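Local coordinates for EDD domain protein, DegV family (Ruminococcus gnavus, PDB 3JR7) that is of unknown function but may bind lipid, possibly a fatty acid, at residues A239-A244 / E269-K274; D246-I251 / S275-D280. All coordinates share one frame; numbering follows the deposited sequence.

The two contacts show how the loops leading into the two parallel strands of one beta-alpha-beta unit pack together, and how the strands then pair. Their centres lie about 12 Å apart, on the same side of the chain's centre. Along the chain their segments alternate: residues 239-244 end helix 226-240, residues 246-251 enter strand 248-253, residues 269-274 leave helix 257-270, and residues 275-280 form the strand that follows. Contact 1 packs the two loops at the surface, and contact 2 pairs the strands, at one edge of a six-stranded mixed sheet. Lys-274 N and Lys-247 O, 2.8 Å apart in a probable hydrogen bond, join the two, consistent with strand pairing beginning where the loops end.

Contact 1. Residues A239-A244 / E269-K274; sequences ADVVNA and ERFAVK
The backbones of Ala-244 and Val-273 come within 4.9 Å of each other at CA, where two loops of the chain, each following a helix, draw together with no hydrogen bond between them. A polarised C-H makes the closest backbone approach instead: Val-273 CA lies 3.2 Å from Ala-244 O, with an angle of 156° at the hydrogen. The Phe-271 ring and Ala-244 carry the side-chain packing. Val-241 CG1 sits over the centre of one ring face, 3.9 Å from the centroid and 11° off the normal, a well-centred CH-pi contact. Phe-271 CG lies between its backbone N and carbonyl carbon (chi1 54°), and from there the ring presents a face to this methyl group. The chain just beyond two helices packed on the same face of the sheet meets here: Val-241 is the first residue to leave helical geometry after helix 226-240, while Phe-271 follows helix 257-270. Val-237 and Ala-238 of the former helix also touch the ring, as does Leu-249 of strand 248-253, linking it to the sheet. Ala-244 CB comes at the ring obliquely, 3.8 Å from Phe-271 CD1, and is closer still to a backbone oxygen, Ala-272 O, at 3.3 Å. Beside them, Val-273 CG1 lies in the plane of the Phe-271 ring at its edge and reaches Ala-244 CB at 4.3 Å. Away from this apolar patch, Arg-270 NE forms a salt bridge with Asp-235 OD1.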
# COMPACT_ATOMS: atom_id res chain seq x y z
N ALA A 239 7.06 16.90 -9.66
CA ALA A 239 6.66 17.13 -11.06
C ALA A 239 5.22 16.69 -11.39
O ALA A 239 4.61 17.22 -12.30
CB ALA A 239 7.64 16.44 -12.02
N ASP A 240 4.72 15.68 -10.67
CA ASP A 240 3.42 15.11 -10.94
C ASP A 240 2.35 15.70 -10.03
O ASP A 240 1.18 15.66 -10.38
CB ASP A 240 3.41 13.59 -10.73
CG ASP A 240 4.25 12.83 -11.74
OD1 ASP A 240 4.47 13.35 -12.87
OD2 ASP A 240 4.68 11.70 -11.39
N VAL A 241 2.69 16.22 -8.87
CA VAL A 241 1.65 16.48 -7.88
C VAL A 241 0.82 17.69 -8.32
O VAL A 241 1.38 18.62 -8.91
CB VAL A 241 2.17 16.59 -6.42
CG1 VAL A 241 2.95 17.92 -6.17
CG2 VAL A 241 0.99 16.46 -5.40
N VAL A 242 -0.50 17.63 -8.14
CA VAL A 242 -1.33 18.81 -8.35
C VAL A 242 -2.24 18.99 -7.17
O VAL A 242 -2.61 18.01 -6.49
CB VAL A 242 -2.18 18.72 -9.66
CG1 VAL A 242 -1.27 18.74 -10.92
CG2 VAL A 242 -3.05 17.51 -9.65
N ASN A 243 -2.57 20.24 -6.89
CA ASN A 243 -3.43 20.56 -5.77
C ASN A 243 -2.94 19.91 -4.45
O ASN A 243 -3.73 19.37 -3.68
CB ASN A 243 -4.89 20.12 -6.06
CG ASN A 243 -5.45 20.73 -7.39
OD1 ASN A 243 -5.99 20.01 -8.25
ND2 ASN A 243 -5.33 22.05 -7.53
N ALA A 244 -1.64 20.01 -4.18
CA ALA A 244 -0.98 19.33 -3.04
C ALA A 244 -1.53 19.79 -1.70
O ALA A 244 -1.51 19.05 -0.72
CB ALA A 244 0.53 19.51 -3.09
N GLU A 269 10.44 20.97 0.83
CA GLU A 269 11.10 22.03 0.12
C GLU A 269 10.45 22.30 -1.26
O GLU A 269 10.62 23.40 -1.82
CB GLU A 269 12.58 21.70 -0.11
CG GLU A 269 13.46 21.55 1.10
CD GLU A 269 14.90 21.22 0.72
OE1 GLU A 269 15.18 20.26 -0.08
OE2 GLU A 269 15.78 21.94 1.22
N ARG A 270 9.81 21.28 -1.82
CA ARG A 270 9.29 21.32 -3.17
C ARG A 270 7.80 21.65 -3.30
O ARG A 270 7.41 22.17 -4.29
CB ARG A 270 9.63 20.03 -3.92
CG ARG A 270 11.10 19.78 -4.03
CD ARG A 270 11.47 18.38 -4.31
NE ARG A 270 12.81 18.36 -4.82
CZ ARG A 270 13.87 18.71 -4.13
NH1 ARG A 270 15.03 18.70 -4.69
NH2 ARG A 270 13.75 19.07 -2.87
N PHE A 271 6.99 21.34 -2.29
CA PHE A 271 5.55 21.67 -2.32
C PHE A 271 4.93 21.54 -0.93
O PHE A 271 5.43 20.82 -0.06
CB PHE A 271 4.76 20.79 -3.31
CG PHE A 271 4.94 19.29 -3.10
CD1 PHE A 271 4.09 18.57 -2.25
CD2 PHE A 271 5.95 18.62 -3.76
CE1 PHE A 271 4.22 17.19 -2.07
CE2 PHE A 271 6.11 17.24 -3.61
CZ PHE A 271 5.27 16.52 -2.74
N ALA A 272 3.81 22.22 -0.75
CA ALA A 272 3.12 22.24 0.54
C ALA A 272 1.96 21.24 0.49
O ALA A 272 1.15 21.26 -0.42
CB ALA A 272 2.59 23.70 0.83
N VAL A 273 1.84 20.39 1.50
CA VAL A 273 0.74 19.44 1.57
C VAL A 273 -0.12 19.76 2.75
O VAL A 273 0.28 20.54 3.57
CB VAL A 273 1.25 18.01 1.77
CG1 VAL A 273 1.88 17.50 0.50
CG2 VAL A 273 2.20 17.96 2.97
N LYS A 274 -1.28 19.13 2.86
CA LYS A 274 -2.16 19.39 3.97
C LYS A 274 -1.49 18.91 5.22
O LYS A 274 -1.50 19.60 6.24
CB LYS A 274 -3.48 18.65 3.77
CG LYS A 274 -4.51 18.94 4.89
CD LYS A 274 -5.59 17.82 4.96
CE LYS A 274 -6.55 17.88 3.81
NZ LYS A 274 -7.11 16.51 3.48

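Contact 2. Residues D246-I251 / S275-D280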
# COMPACT_ATOMS: atom_id res chain seq x y z
N ASP A 246 -4.50 20.09 -0.95
CA ASP A 246 -5.67 19.28 -0.63
C ASP A 246 -5.28 17.87 -0.17
O ASP A 246 -6.18 17.05 0.14
CB ASP A 246 -6.59 19.13 -1.85
CG ASP A 246 -7.11 20.47 -2.38
OD1 ASP A 246 -7.27 21.40 -1.55
OD2 ASP A 246 -7.35 20.57 -3.62
N LYS A 247 -3.98 17.56 -0.12
CA LYS A 247 -3.60 16.17 -0.03
C LYS A 247 -2.73 15.85 1.17
O LYS A 247 -2.01 16.71 1.68
CB LYS A 247 -2.91 15.73 -1.34
CG LYS A 247 -3.79 16.07 -2.51
CD LYS A 247 -3.30 15.60 -3.81
CE LYS A 247 -4.41 15.76 -4.86
NZ LYS A 247 -3.91 15.45 -6.23
N ILE A 248 -2.82 14.61 1.61
CA ILE A 248 -1.99 14.09 2.67
C ILE A 248 -0.87 13.30 1.97
O ILE A 248 -1.13 12.54 1.03
CB ILE A 248 -2.80 13.21 3.63
CG1 ILE A 248 -3.95 14.03 4.25
CG2 ILE A 248 -1.90 12.59 4.68
CD1 ILE A 248 -4.75 13.28 5.39
N LEU A 249 0.37 13.51 2.40
CA LEU A 249 1.47 12.78 1.85
C LEU A 249 1.88 11.69 2.85
O LEU A 249 1.96 11.92 4.04
CB LEU A 249 2.64 13.72 1.54
CG LEU A 249 3.81 13.00 0.88
CD1 LEU A 249 4.35 13.79 -0.35
CD2 LEU A 249 4.86 12.75 1.93
N ALA A 250 2.13 10.50 2.34
CA ALA A 250 2.50 9.38 3.18
C ALA A 250 3.82 8.82 2.76
O ALA A 250 4.13 8.73 1.56
CB ALA A 250 1.40 8.27 3.16
N ILE A 251 4.59 8.43 3.76
CA ILE A 251 5.89 7.79 3.56
C ILE A 251 5.99 6.51 4.38
O ILE A 251 5.78 6.52 5.58
CB ILE A 251 7.05 8.72 3.95
CG1 ILE A 251 7.03 10.00 3.12
CG2 ILE A 251 8.40 8.04 3.75
CD1 ILE A 251 7.76 11.14 3.77
N SER A 275 -0.90 17.72 5.13
CA SER A 275 -0.17 17.11 6.21
C SER A 275 0.56 15.90 5.64
O SER A 275 0.33 15.48 4.49
CB SER A 275 -1.11 16.65 7.35
OG SER A 275 -2.03 15.66 6.90
N SER A 276 1.45 15.35 6.46
CA SER A 276 2.12 14.12 6.08
C SER A 276 2.39 13.22 7.28
O SER A 276 2.39 13.67 8.43
CB SER A 276 3.44 14.42 5.34
OG SER A 276 4.40 14.98 6.23
N PHE A 277 2.64 11.96 7.00
CA PHE A 277 3.03 11.08 8.02
C PHE A 277 3.94 10.01 7.50
O PHE A 277 3.98 9.74 6.29
CB PHE A 277 1.79 10.48 8.67
CG PHE A 277 0.98 9.61 7.76
CD1 PHE A 277 1.29 8.26 7.62
CD2 PHE A 277 -0.10 10.13 7.07
CE1 PHE A 277 0.55 7.44 6.78
CE2 PHE A 277 -0.89 9.28 6.23
CZ PHE A 277 -0.54 7.96 6.09
N ILE A 278 4.65 9.38 8.45
CA ILE A 278 5.60 8.32 8.19
C ILE A 278 5.20 7.07 8.95
O ILE A 278 4.79 7.16 10.13
CB ILE A 278 7.03 8.75 8.66
CG1 ILE A 278 7.55 9.95 7.85
CG2 ILE A 278 7.99 7.61 8.56
CD1 ILE A 278 8.90 10.53 8.36
N VAL A 279 5.30 5.91 8.32
CA VAL A 279 5.00 4.62 8.96
C VAL A 279 6.03 3.59 8.63
O VAL A 279 6.69 3.66 7.59
CB VAL A 279 3.65 4.01 8.53
CG1 VAL A 279 2.58 4.76 9.11
CG2 VAL A 279 3.54 3.90 6.96
N ASP A 280 6.12 2.60 9.52
CA ASP A 280 6.92 1.41 9.29
C ASP A 280 6.18 0.52 8.33
O ASP A 280 4.96 0.40 8.41
CB ASP A 280 7.17 0.63 10.58
CG ASP A 280 8.05 1.41 11.55
OD1 ASP A 280 9.25 1.48 11.29
OD2 ASP A 280 7.51 2.00 12.49
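Phe-277 meets Ala-250 and Ile-248 on one face of a parallel strand pair, whose axes approach to 4.6 Å. Ala-250 CB stands over a face of the Phe-277 ring, displaced toward the rim: it is 3.5 Å from Phe-277 CZ, and its line to the centroid runs 29° off the normal. Ile-248 CG2 comes instead at the edge, near the ring plane, 3.8 Å from Phe-277 CE2. Phe-277 CG is held between its backbone N and carbonyl carbon (chi1 65°), and from there the ring reaches across to the neighbouring strand. An alanine in place of Phe-277 would probably open a gap beside Ala-250 CB and Ile-248 CG2, depriving both of their aromatic partner. Ser-275 lies on this face too, its OG 3.7 Å from Ile-248 CG1. On the other face, Leu-249 CB meets Ser-276 CB at 3.9 Å, and Ile-251 CB packs against Ile-278 CG1.

The backbones fix this register through four hydrogen bonds. Leu-249 N donates to Ser-275 O and Ile-251 N to Phe-277 O, while Leu-249 O and Ile-251 O accept from Phe-277 N and Val-279 N; the last, Val-279 N to Ile-251 O, spans 2.8 Å. Leu-249 and Ile-251 thus each use both N and O toward the same strand.

Farther out, helix 141-155 covers the Ala-250 face with Val-141 and Leu-145. Helix 257-270 covers the other, where Gln-264 NE2 hydrogen-bonds Ser-276 OG and the same residue touches Ile-251 and Ile-278. On its far side, Ala-250 pairs through its backbone with Val-297. A helix linking two adjacent parallel strands and packing on their sheet defines the beta-alpha-beta crossover, here formed by strand 248-253, helix 257-270 and strand 275-280.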